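Local coordinates for hypothetical protein EF3068 (Enterococcus faecalis, PDB 2B6C) that probably binds DNA and helps to repair alkylated bases, as do relatives in the AlkD-like family of helical proteins, though its own function is unproven, at residues F174-K177 with A178-W181; N140-V143 with A144-Q148; L159-K162 with A163-D167; R184-S187 with K188-Q192. All coordinates share one frame; numbering follows the deposited sequence.

Contact 1 of 4, residues F174-K177 with A178-W181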
loop_
_atom_site.group_PDB
_atom_site.type_symbol
_atom_site.label_atom_id
_atom_site.label_comp_id
_atom_site.label_asym_id
_atom_site.label_seq_id
_atom_site.Cartn_x
_atom_site.Cartn_y
_atom_site.Cartn_z
ATOM N N PHE B 174 22.549 -21.856 -9.859
ATOM C CA PHE B 174 21.464 -20.924 -9.540
ATOM C C PHE B 174 20.090 -21.559 -9.751
ATOM O O PHE B 174 19.083 -21.051 -9.271
ATOM C CB PHE B 174 21.582 -19.642 -10.348
ATOM C CG PHE B 174 22.762 -18.790 -9.954
ATOM C CD1 PHE B 174 23.879 -18.711 -10.780
ATOM C CD2 PHE B 174 22.755 -18.064 -8.756
ATOM C CE1 PHE B 174 24.978 -17.910 -10.410
ATOM C CE2 PHE B 174 23.853 -17.276 -8.393
ATOM C CZ PHE B 174 24.956 -17.201 -9.221
ATOM N N ILE B 175 20.055 -22.656 -10.496
ATOM C CA ILE B 175 18.809 -23.382 -10.660
ATOM C C ILE B 175 18.624 -24.378 -9.512
ATOM O O ILE B 175 17.551 -24.428 -8.896
ATOM C CB ILE B 175 18.713 -24.028 -12.073
ATOM C CG1 ILE B 175 18.411 -22.964 -13.132
ATOM C CG2 ILE B 175 17.710 -25.158 -12.070
ATOM C CD1 ILE B 175 16.978 -22.370 -13.073
ATOM N N GLN B 176 19.671 -25.120 -9.158
ATOM C CA GLN B 176 19.514 -26.116 -8.098
ATOM C C GLN B 176 19.232 -25.422 -6.745
ATOM O O GLN B 176 18.417 -25.900 -5.950
ATOM C CB GLN B 176 20.724 -27.060 -8.029
ATOM C CG GLN B 176 20.825 -28.030 -9.228
ATOM C CD GLN B 176 19.567 -28.836 -9.365
ATOM O OE1 GLN B 176 19.008 -29.249 -8.365
ATOM N NE2 GLN B 176 19.084 -29.026 -10.580
ATOM N N LYS B 177 19.910 -24.297 -6.515
ATOM C CA LYS B 177 19.676 -23.432 -5.378
ATOM C C LYS B 177 18.223 -22.977 -5.318
ATOM O O LYS B 177 17.627 -22.978 -4.248
ATOM C CB LYS B 177 20.547 -22.201 -5.505
ATOM C CG LYS B 177 21.394 -21.928 -4.289
ATOM C CD LYS B 177 20.545 -21.389 -3.179
ATOM C CE LYS B 177 21.400 -20.713 -2.167
ATOM N NZ LYS B 177 21.203 -21.341 -0.811
ATOM N N ALA B 178 17.663 -22.599 -6.468
ATOM C CA ALA B 178 16.273 -22.164 -6.579
ATOM C C ALA B 178 15.294 -23.306 -6.273
ATOM O O ALA B 178 14.263 -23.093 -5.628
ATOM C CB ALA B 178 16.004 -21.574 -7.957
ATOM N N ILE B 179 15.635 -24.517 -6.695
ATOM C CA ILE B 179 14.825 -25.694 -6.344
ATOM C C ILE B 179 14.830 -25.924 -4.827
ATOM O O ILE B 179 13.767 -26.121 -4.238
ATOM C CB ILE B 179 15.276 -26.991 -7.068
ATOM C CG1 ILE B 179 15.059 -26.865 -8.571
ATOM C CG2 ILE B 179 14.542 -28.267 -6.503
ATOM C CD1 ILE B 179 15.705 -28.024 -9.334
ATOM N N GLY B 180 16.007 -25.877 -4.210
ATOM C CA GLY B 180 16.123 -26.089 -2.774
ATOM C C GLY B 180 15.385 -25.044 -1.940
ATOM O O GLY B 180 14.709 -25.385 -0.977
ATOM N N TRP B 181 15.557 -23.768 -2.275
ATOM C CA TRP B 181 14.792 -22.680 -1.662
ATOM C C TRP B 181 13.272 -22.848 -1.796
ATOM O O TRP B 181 12.524 -22.531 -0.867
ATOM C CB TRP B 181 15.147 -21.363 -2.335
ATOM C CG TRP B 181 16.313 -20.575 -1.720
ATOM C CD1 TRP B 181 17.191 -20.973 -0.714
ATOM C CD2 TRP B 181 16.729 -19.253 -2.116
ATOM N NE1 TRP B 181 18.102 -19.947 -0.442
ATOM C CE2 TRP B 181 17.854 -18.896 -1.299
ATOM C CE3 TRP B 181 16.260 -18.334 -3.090
ATOM C CZ2 TRP B 181 18.519 -17.640 -1.424
ATOM C CZ3 TRP B 181 16.925 -17.096 -3.228
ATOM C CH2 TRP B 181 18.040 -16.759 -2.386
#
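Lys177 lays its aliphatic chain over one face of the Trp181 indole, one helical turn further on. The touching atom is CD, which sits almost on the normal of the five-membered ring, 4.1 Å from the ring centroid and 16° off the perpendicular, a CH-pi contact. The chain reaches this place through a first torsion off the staggered positions (chi1 -127°) and a bend at chi2. Beyond it, Lys177 NZ comes to 3.4 Å from Trp181 NE1, but two donors cannot bond, and the ammonium finds its partner in a salt bridge with Glu210. On another side of the helix Gln176 and Ile179 run alongside each other. The Ile179 CD1 methyl lies 3.7 Å from both Gln176 OE1 and Gln176 NE2, while OE1 is hydrogen-bonded to Ser204 and NE2 to the carbonyl of Thr170, which together fix how the amide is turned. Ile179 CD1 also comes within 4.4 Å of Ile175 CG2, a loose apolar touch.

Behind these side chains stands regular alpha-helix. Trp181 N donates to Lys177 O at 3.0 Å with a nearly straight N-H...O angle of 175°, so the backbone sets lysine and indole one turn apart. Further out, Trp181 touches Asp108 and Arg111 of helix 104-120. The indole is thus bordered by charged groups while its lysine-covered face is met by methylenes. This is consistent with a place in the DNA-facing cleft, which tryptophans also line in AlkD, and suggests that the lysine's charge is probably balanced mainly by Glu210, while the ring meets its methylenes.

Contact 2 of 4, residues N140-V143 with A144-Q148. With SO4 (sulfate ion), chain I.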
loop_
_atom_site.group_PDB
_atom_site.type_symbol
_atom_site.label_atom_id
_atom_site.label_comp_id
_atom_site.label_asym_id
_atom_site.label_seq_id
_atom_site.Cartn_x
_atom_site.Cartn_y
_atom_site.Cartn_z
ATOM N N ASN B 140 15.131 -16.641 -16.053
ATOM C CA ASN B 140 13.670 -16.671 -16.090
ATOM C C ASN B 140 13.076 -17.882 -15.343
ATOM O O ASN B 140 12.062 -17.748 -14.674
ATOM C CB ASN B 140 13.108 -16.623 -17.513
ATOM C CG ASN B 140 13.177 -15.244 -18.131
ATOM O OD1 ASN B 140 12.962 -14.233 -17.458
ATOM N ND2 ASN B 140 13.482 -15.189 -19.434
ATOM N N ARG B 141 13.676 -19.063 -15.501
ATOM C CA ARG B 141 13.199 -20.280 -14.814
ATOM C C ARG B 141 13.443 -20.237 -13.310
ATOM O O ARG B 141 12.661 -20.809 -12.539
ATOM C CB ARG B 141 13.846 -21.511 -15.421
ATOM C CG ARG B 141 13.552 -21.596 -16.924
ATOM C CD ARG B 141 13.685 -23.057 -17.400
ATOM N NE ARG B 141 14.935 -23.691 -17.005
ATOM C CZ ARG B 141 16.114 -23.497 -17.606
ATOM N NH1 ARG B 141 16.236 -22.643 -18.636
ATOM N NH2 ARG B 141 17.173 -24.158 -17.171
ATOM N N ARG B 142 14.504 -19.533 -12.893
ATOM C CA ARG B 142 14.661 -19.189 -11.498
ATOM C C ARG B 142 13.418 -18.436 -10.915
ATOM O O ARG B 142 12.988 -18.708 -9.776
ATOM C CB ARG B 142 15.972 -18.425 -11.260
ATOM C CG ARG B 142 16.216 -18.079 -9.767
ATOM C CD ARG B 142 17.675 -17.660 -9.530
ATOM N NE ARG B 142 17.912 -17.065 -8.222
ATOM C CZ ARG B 142 18.640 -17.642 -7.255
ATOM N NH1 ARG B 142 18.832 -17.004 -6.103
ATOM N NH2 ARG B 142 19.193 -18.856 -7.431
ATOM N N VAL B 143 12.879 -17.483 -11.675
ATOM C CA VAL B 143 11.659 -16.789 -11.289
ATOM C C VAL B 143 10.468 -17.764 -11.191
ATOM O O VAL B 143 9.724 -17.670 -10.220
ATOM C CB VAL B 143 11.326 -15.554 -12.222
ATOM C CG1 VAL B 143 9.898 -14.884 -11.862
ATOM C CG2 VAL B 143 12.423 -14.491 -12.110
ATOM N N ALA B 144 10.310 -18.683 -12.172
ATOM C CA ALA B 144 9.250 -19.705 -12.126
ATOM C C ALA B 144 9.349 -20.564 -10.858
ATOM O O ALA B 144 8.331 -20.823 -10.175
ATOM C CB ALA B 144 9.260 -20.595 -13.399
ATOM N N LEU B 145 10.578 -20.940 -10.519
ATOM C CA LEU B 145 10.847 -21.782 -9.361
ATOM C C LEU B 145 10.607 -21.077 -8.032
ATOM O O LEU B 145 10.188 -21.697 -7.061
ATOM C CB LEU B 145 12.279 -22.344 -9.414
ATOM C CG LEU B 145 12.538 -23.497 -10.374
ATOM C CD1 LEU B 145 14.050 -23.641 -10.632
ATOM C CD2 LEU B 145 11.955 -24.840 -9.806
ATOM N N ASN B 146 10.855 -19.780 -7.998
ATOM C CA ASN B 146 10.764 -19.020 -6.778
ATOM C C ASN B 146 9.590 -18.045 -6.759
ATOM O O ASN B 146 9.477 -17.243 -5.845
ATOM C CB ASN B 146 12.114 -18.318 -6.508
ATOM C CG ASN B 146 13.229 -19.307 -6.135
ATOM O OD1 ASN B 146 12.976 -20.502 -5.837
ATOM N ND2 ASN B 146 14.460 -18.815 -6.121
ATOM N N LEU B 147 8.706 -18.112 -7.756
ATOM C CA LEU B 147 7.550 -17.204 -7.814
ATOM C C LEU B 147 6.717 -17.264 -6.533
ATOM O O LEU B 147 6.172 -16.247 -6.083
ATOM C CB LEU B 147 6.663 -17.523 -9.029
ATOM C CG LEU B 147 5.459 -16.605 -9.305
ATOM C CD1 LEU B 147 5.896 -15.132 -9.460
ATOM C CD2 LEU B 147 4.686 -17.095 -10.521
ATOM N N GLN B 148 6.659 -18.453 -5.926
ATOM C CA GLN B 148 5.707 -18.708 -4.847
ATOM C C GLN B 148 6.313 -18.747 -3.433
ATOM O O GLN B 148 5.627 -19.135 -2.497
ATOM C CB GLN B 148 4.979 -20.016 -5.143
ATOM C CG GLN B 148 4.523 -20.125 -6.617
ATOM C CD GLN B 148 3.511 -21.211 -6.803
ATOM O OE1 GLN B 148 2.362 -21.082 -6.362
ATOM N NE2 GLN B 148 3.934 -22.314 -7.389
HETATM S S SO4 I . 12.947 -16.925 -22.706
HETATM O O1 SO4 I . 13.279 -15.840 -23.630
HETATM O O2 SO4 I . 12.558 -18.148 -23.441
HETATM O O3 SO4 I . 11.755 -16.524 -21.935
HETATM O O4 SO4 I . 14.105 -17.182 -21.826
#
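Asn140 accepts from Ala144 N through its carbonyl at 3.2 Å, one turn along helix 138-146 of this all-helical, AlkD-like fold. Its side chain turns away from that turn, and ND2 donates to a sulfate oxygen, O4, with an angle of 153°. The same anion is bound by Lys95 NZ and by the backbone N atoms of Glu136 and Asn137, so it sits just ahead of the helix start, where the helix dipole would probably favour a negative charge. Arg141 receives Leu145 N on its carbonyl at 2.9 Å, and Leu145 CG packs 3.5 Å from that same Arg141 oxygen. The guanidinium leads elsewhere, NE to a salt bridge with Asp167 and NH1 to Ala135 O. Arg142 stretches out with CG opposite the backbone N (chi1 -178°), and one end of the steeply inclined Asn146 amide stands over a face of its guanidinium. Asp108 pairs with Arg142 NE and helps to hold the group there. Val143, whose side chain packs on Phe132 of helix 125-132, closes the segment. Asn146 N is shared between Arg142 O at 3.0 Å and, more weakly, Val143 O at 3.3 Å.

Contact 3 of 4, residues L159-K162 with A163-D167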
loop_
_atom_site.group_PDB
_atom_site.type_symbol
_atom_site.label_atom_id
_atom_site.label_comp_id
_atom_site.label_asym_id
_atom_site.label_seq_id
_atom_site.Cartn_x
_atom_site.Cartn_y
_atom_site.Cartn_z
ATOM N N LEU B 159 2.082 -26.496 -10.012
ATOM C CA LEU B 159 2.986 -25.647 -10.778
ATOM C C LEU B 159 4.391 -25.717 -10.194
ATOM O O LEU B 159 5.364 -25.843 -10.934
ATOM C CB LEU B 159 2.457 -24.210 -10.878
ATOM C CG LEU B 159 1.113 -24.048 -11.614
ATOM C CD1 LEU B 159 0.744 -22.565 -11.738
ATOM C CD2 LEU B 159 1.113 -24.700 -12.985
ATOM N N LEU B 160 4.480 -25.687 -8.863
ATOM C CA LEU B 160 5.746 -25.831 -8.170
ATOM C C LEU B 160 6.402 -27.145 -8.576
ATOM O O LEU B 160 7.560 -27.166 -9.014
ATOM C CB LEU B 160 5.564 -25.755 -6.639
ATOM C CG LEU B 160 6.842 -25.989 -5.789
ATOM C CD1 LEU B 160 8.018 -25.037 -6.159
ATOM C CD2 LEU B 160 6.511 -25.925 -4.312
ATOM N N LYS B 161 5.644 -28.229 -8.429
ATOM C CA LYS B 161 6.114 -29.553 -8.761
ATOM C C LYS B 161 6.568 -29.611 -10.220
ATOM O O LYS B 161 7.649 -30.135 -10.487
ATOM C CB LYS B 161 5.027 -30.596 -8.492
ATOM C CG LYS B 161 5.456 -32.018 -8.831
ATOM C CD LYS B 161 4.410 -33.069 -8.372
ATOM C CE LYS B 161 4.878 -34.503 -8.680
ATOM N NZ LYS B 161 3.758 -35.499 -8.442
ATOM N N LYS B 162 5.755 -29.072 -11.140
ATOM C CA LYS B 162 6.102 -29.058 -12.571
ATOM C C LYS B 162 7.419 -28.367 -12.865
ATOM O O LYS B 162 8.254 -28.893 -13.620
ATOM C CB LYS B 162 4.986 -28.427 -13.423
ATOM C CG LYS B 162 5.213 -28.624 -14.932
ATOM C CD LYS B 162 3.991 -28.211 -15.753
ATOM C CE LYS B 162 3.800 -26.700 -15.785
ATOM N NZ LYS B 162 2.871 -26.337 -16.917
ATOM N N ALA B 163 7.629 -27.196 -12.251
ATOM C CA ALA B 163 8.885 -26.464 -12.419
ATOM C C ALA B 163 10.091 -27.224 -11.892
ATOM O O ALA B 163 11.168 -27.176 -12.505
ATOM C CB ALA B 163 8.830 -25.076 -11.816
ATOM N N ILE B 164 9.925 -27.917 -10.768
ATOM C CA ILE B 164 11.049 -28.663 -10.194
ATOM C C ILE B 164 11.387 -29.847 -11.096
ATOM O O ILE B 164 12.576 -30.109 -11.365
ATOM C CB ILE B 164 10.778 -29.134 -8.749
ATOM C CG1 ILE B 164 10.660 -27.933 -7.816
ATOM C CG2 ILE B 164 11.881 -30.124 -8.263
ATOM C CD1 ILE B 164 10.030 -28.228 -6.481
ATOM N N ILE B 165 10.344 -30.539 -11.572
ATOM C CA ILE B 165 10.499 -31.661 -12.501
ATOM C C ILE B 165 11.314 -31.219 -13.732
ATOM O O ILE B 165 12.268 -31.903 -14.147
ATOM C CB ILE B 165 9.116 -32.282 -12.911
ATOM C CG1 ILE B 165 8.585 -33.239 -11.822
ATOM C CG2 ILE B 165 9.230 -33.036 -14.229
ATOM C CD1 ILE B 165 7.071 -33.546 -11.910
ATOM N N TYR B 166 10.972 -30.053 -14.277
ATOM C CA TYR B 166 11.615 -29.527 -15.469
ATOM C C TYR B 166 13.123 -29.328 -15.310
ATOM O O TYR B 166 13.881 -29.618 -16.229
ATOM C CB TYR B 166 10.963 -28.206 -15.870
ATOM C CG TYR B 166 11.430 -27.682 -17.213
ATOM C CD1 TYR B 166 10.765 -28.039 -18.405
ATOM C CD2 TYR B 166 12.543 -26.843 -17.301
ATOM C CE1 TYR B 166 11.212 -27.566 -19.644
ATOM C CE2 TYR B 166 12.985 -26.364 -18.519
ATOM C CZ TYR B 166 12.331 -26.726 -19.686
ATOM O OH TYR B 166 12.788 -26.215 -20.885
ATOM N N ASP B 167 13.545 -28.796 -14.164
ATOM C CA ASP B 167 14.944 -28.470 -13.951
ATOM C C ASP B 167 15.609 -29.447 -13.015
ATOM O O ASP B 167 16.680 -29.156 -12.498
ATOM C CB ASP B 167 15.075 -27.052 -13.353
ATOM C CG ASP B 167 15.233 -25.994 -14.413
ATOM O OD1 ASP B 167 14.417 -25.057 -14.452
ATOM O OD2 ASP B 167 16.137 -26.152 -15.256
#
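Lys161 and Ile165 meet one helical turn apart, and the lysine can be followed outward along an extended chain. Its CB stands back from the isoleucine. A chi1 of 180° swings CG clear of the backbone nitrogen and carries it to 3.8 Å from Ile165 CD1. CD swings slightly off, and CE returns to 4.0 Å from Ile165 CD1, so that one terminal methyl lies against the zigzag at two of its carbons. NZ, at the tip, passes beyond the methyl to form a salt bridge with Glu200. The isoleucine in turn folds back over the turn it belongs to: its CG1 is 3.5 Å from Lys161 O, the same oxygen that accepts Ile165 N at 2.9 Å. That backbone bond is nearly straight, at 167°.

On the buried side Leu160 and Ile164 make the equivalent pairing with purely apolar ends, Leu160 CD1 touching Ile164 CD1 at 3.8 Å. Ile164 CG1 also rests 3.4 Å from Leu160 O. The turn closes at Asp167, which leaves helical geometry and whose N makes two weak bonds, to Ala163 O and Ile164 O.

The faces of helix 157-166 therefore serve different neighbours. Ile164 packs on Ile179 and Ser182 of helix 173-186, and Ala163 touches both Leu145 of helix 138-146 and Phe129 of helix 125-132. Towards the loop after that last helix, Lys162 makes a cation-pi contact with Tyr133, whose ring also meets the Tyr166 ring edge-to-face. Lys161 and Ile165 lie on the outer side, reaching towards the end of helix 191-200 and Leu201 just beyond it.

Contact 4 of 4, residues R184-S187 with K188-Q192. With SO4 (sulfate ion), chain J.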
loop_
_atom_site.group_PDB
_atom_site.type_symbol
_atom_site.label_atom_id
_atom_site.label_comp_id
_atom_site.label_asym_id
_atom_site.label_seq_id
_atom_site.Cartn_x
_atom_site.Cartn_y
_atom_site.Cartn_z
ATOM N N ARG B 184 12.438 -25.625 0.702
ATOM C CA ARG B 184 12.645 -25.063 2.030
ATOM C C ARG B 184 11.495 -24.159 2.487
ATOM O O ARG B 184 10.938 -24.377 3.563
ATOM C CB ARG B 184 13.968 -24.303 2.076
ATOM C CG ARG B 184 14.397 -23.782 3.415
ATOM C CD ARG B 184 15.664 -23.057 3.141
ATOM N NE ARG B 184 16.424 -22.694 4.311
ATOM C CZ ARG B 184 17.620 -23.181 4.643
ATOM N NH1 ARG B 184 18.205 -24.150 3.948
ATOM N NH2 ARG B 184 18.215 -22.717 5.721
ATOM N N GLN B 185 11.131 -23.177 1.664
ATOM C CA GLN B 185 10.043 -22.243 1.998
ATOM C C GLN B 185 8.696 -22.928 2.101
ATOM O O GLN B 185 7.921 -22.681 3.058
ATOM C CB GLN B 185 9.932 -21.134 0.935
ATOM C CG GLN B 185 10.974 -20.015 1.077
ATOM C CD GLN B 185 10.891 -19.345 2.443
ATOM O OE1 GLN B 185 11.800 -19.472 3.255
ATOM N NE2 GLN B 185 9.801 -18.605 2.685
ATOM N N TYR B 186 8.380 -23.747 1.097
ATOM C CA TYR B 186 7.095 -24.420 1.112
ATOM C C TYR B 186 6.957 -25.430 2.273
ATOM O O TYR B 186 5.847 -25.606 2.811
ATOM C CB TYR B 186 6.746 -25.025 -0.246
ATOM C CG TYR B 186 5.313 -25.477 -0.315
ATOM C CD1 TYR B 186 4.273 -24.627 0.124
ATOM C CD2 TYR B 186 4.982 -26.748 -0.814
ATOM C CE1 TYR B 186 2.946 -25.036 0.085
ATOM C CE2 TYR B 186 3.635 -27.174 -0.858
ATOM C CZ TYR B 186 2.632 -26.305 -0.411
ATOM O OH TYR B 186 1.321 -26.709 -0.450
ATOM N N SER B 187 8.061 -26.043 2.701
ATOM C CA SER B 187 8.013 -26.953 3.873
ATOM C C SER B 187 7.547 -26.290 5.169
ATOM O O SER B 187 7.148 -26.970 6.121
ATOM C CB SER B 187 9.365 -27.627 4.115
ATOM O OG SER B 187 10.289 -26.692 4.646
ATOM N N LYS B 188 7.628 -24.964 5.229
ATOM C CA LYS B 188 7.156 -24.245 6.436
ATOM C C LYS B 188 5.637 -24.269 6.539
ATOM O O LYS B 188 5.072 -24.001 7.589
ATOM C CB LYS B 188 7.660 -22.797 6.443
ATOM C CG LYS B 188 9.206 -22.691 6.439
ATOM C CD LYS B 188 9.640 -21.222 6.323
ATOM C CE LYS B 188 11.134 -21.124 6.062
ATOM N NZ LYS B 188 11.611 -19.707 6.001
ATOM N N THR B 189 5.009 -24.591 5.415
ATOM C CA THR B 189 3.568 -24.595 5.225
ATOM C C THR B 189 3.083 -26.033 5.119
ATOM O O THR B 189 2.100 -26.407 5.773
ATOM C CB THR B 189 3.207 -23.824 3.906
ATOM O OG1 THR B 189 3.452 -22.451 4.115
ATOM C CG2 THR B 189 1.754 -24.002 3.497
ATOM N N ASN B 190 3.748 -26.816 4.270
ATOM C CA ASN B 190 3.322 -28.193 3.999
ATOM C C ASN B 190 4.484 -29.166 4.015
ATOM O O ASN B 190 4.965 -29.576 2.940
ATOM C CB ASN B 190 2.569 -28.273 2.664
ATOM C CG ASN B 190 1.637 -29.517 2.575
ATOM O OD1 ASN B 190 1.813 -30.550 3.288
ATOM N ND2 ASN B 190 0.629 -29.407 1.700
ATOM N N PRO B 191 4.988 -29.506 5.226
ATOM C CA PRO B 191 6.151 -30.394 5.240
ATOM C C PRO B 191 5.851 -31.780 4.678
ATOM O O PRO B 191 6.753 -32.366 4.099
ATOM C CB PRO B 191 6.568 -30.453 6.714
ATOM C CG PRO B 191 5.392 -29.998 7.479
ATOM C CD PRO B 191 4.578 -29.110 6.590
ATOM N N GLN B 192 4.625 -32.296 4.848
ATOM C CA GLN B 192 4.254 -33.614 4.248
ATOM C C GLN B 192 4.417 -33.600 2.705
ATOM O O GLN B 192 5.097 -34.474 2.142
ATOM C CB GLN B 192 2.845 -34.117 4.640
ATOM C CG GLN B 192 2.401 -35.352 3.786
ATOM C CD GLN B 192 1.021 -35.970 4.080
ATOM O OE1 GLN B 192 0.421 -35.798 5.157
ATOM N NE2 GLN B 192 0.521 -36.732 3.100
HETATM S S SO4 J . 15.768 -19.509 6.090
HETATM O O1 SO4 J . 16.322 -18.877 7.275
HETATM O O2 SO4 J . 16.854 -20.058 5.281
HETATM O O3 SO4 J . 15.079 -18.480 5.318
HETATM O O4 SO4 J . 14.855 -20.591 6.445
HETATM O O HOH W 1 5.778 -21.253 3.241
HETATM O O HOH W 2 9.284 -17.247 5.332
#
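Gln185 and Lys188 cross obliquely, the glutamine bent at chi2 (-58°) and the lysine extended, and their ends meet where Lys188 NZ donates to Gln185 OE1 at 2.8 Å. The ammonium approaches the amide oxygen 28° out of the carbonyl plane. The other end of the amide, Gln185 NE2, is bonded to Leu149 O and to a water. Lys188 NZ also reaches a sulfate weakly, its O4 at 3.4 Å, and Arg184 NE donates weakly to O2 of that ion at 2.8 Å. Two basic side chains and the hydroxyl of Tyr214 thus gather round one anion, while Arg184 NH1 is tied to Glu210.

The Tyr186 and Asn190 side chains run alongside each other in the same direction, ring and amide planes 63° apart. Asn190 CB makes an off-centre CH-pi contact, 4.1 Å from the Tyr186 ring centroid. Thr189 approaches the ring as well, its CG2 being 3.8 Å from Tyr186 CE1. The tyrosine hydroxyl goes on to Gln157 OE1. The backbone turns here: Tyr186 O accepts from both Thr189 N, which comes from above the carbonyl plane, and Asn190 N at 2.8 Å, nearly in line with the C=O. Lys188 N donates to Gln185 O, which also accepts from a water that bonds Thr189 OG1, and Ser187 OG folds back to Arg184 O at 2.6 Å, so these carbonyls are taken up by backbone, side chain and water.

Asn190, just before Pro191, caps the next helix, its OD1 accepting from Trp193 N. This is an asparagine N-cap, at a tight turn joining helix 173-186 to helix 191-200 in the all-helical AlkD-like fold.

Contacts 1, 2 and 3 come from three consecutive helices and pack closely, with centres about 9 Å apart for 1 and 2 and about 10 Å for 2 and 3. Arg142 ties the first two together, its NH2 probably bonded to Phe174 O at 2.9 Å and its NH1 lying 3.5 Å from Trp181 CZ3. Contact 4 takes the end of contact 1's helix and the turn after it, and reaches contact 3 where Leu160 CD2 meets Tyr186 CD2 at 3.9 Å. Both sulfates probably come from the crystallisation liquor; Asn140 holds one, while the other, nearest atoms about 6 Å from the Trp181 side chain, may mark an anion-friendly site beside Arg184 and Lys188.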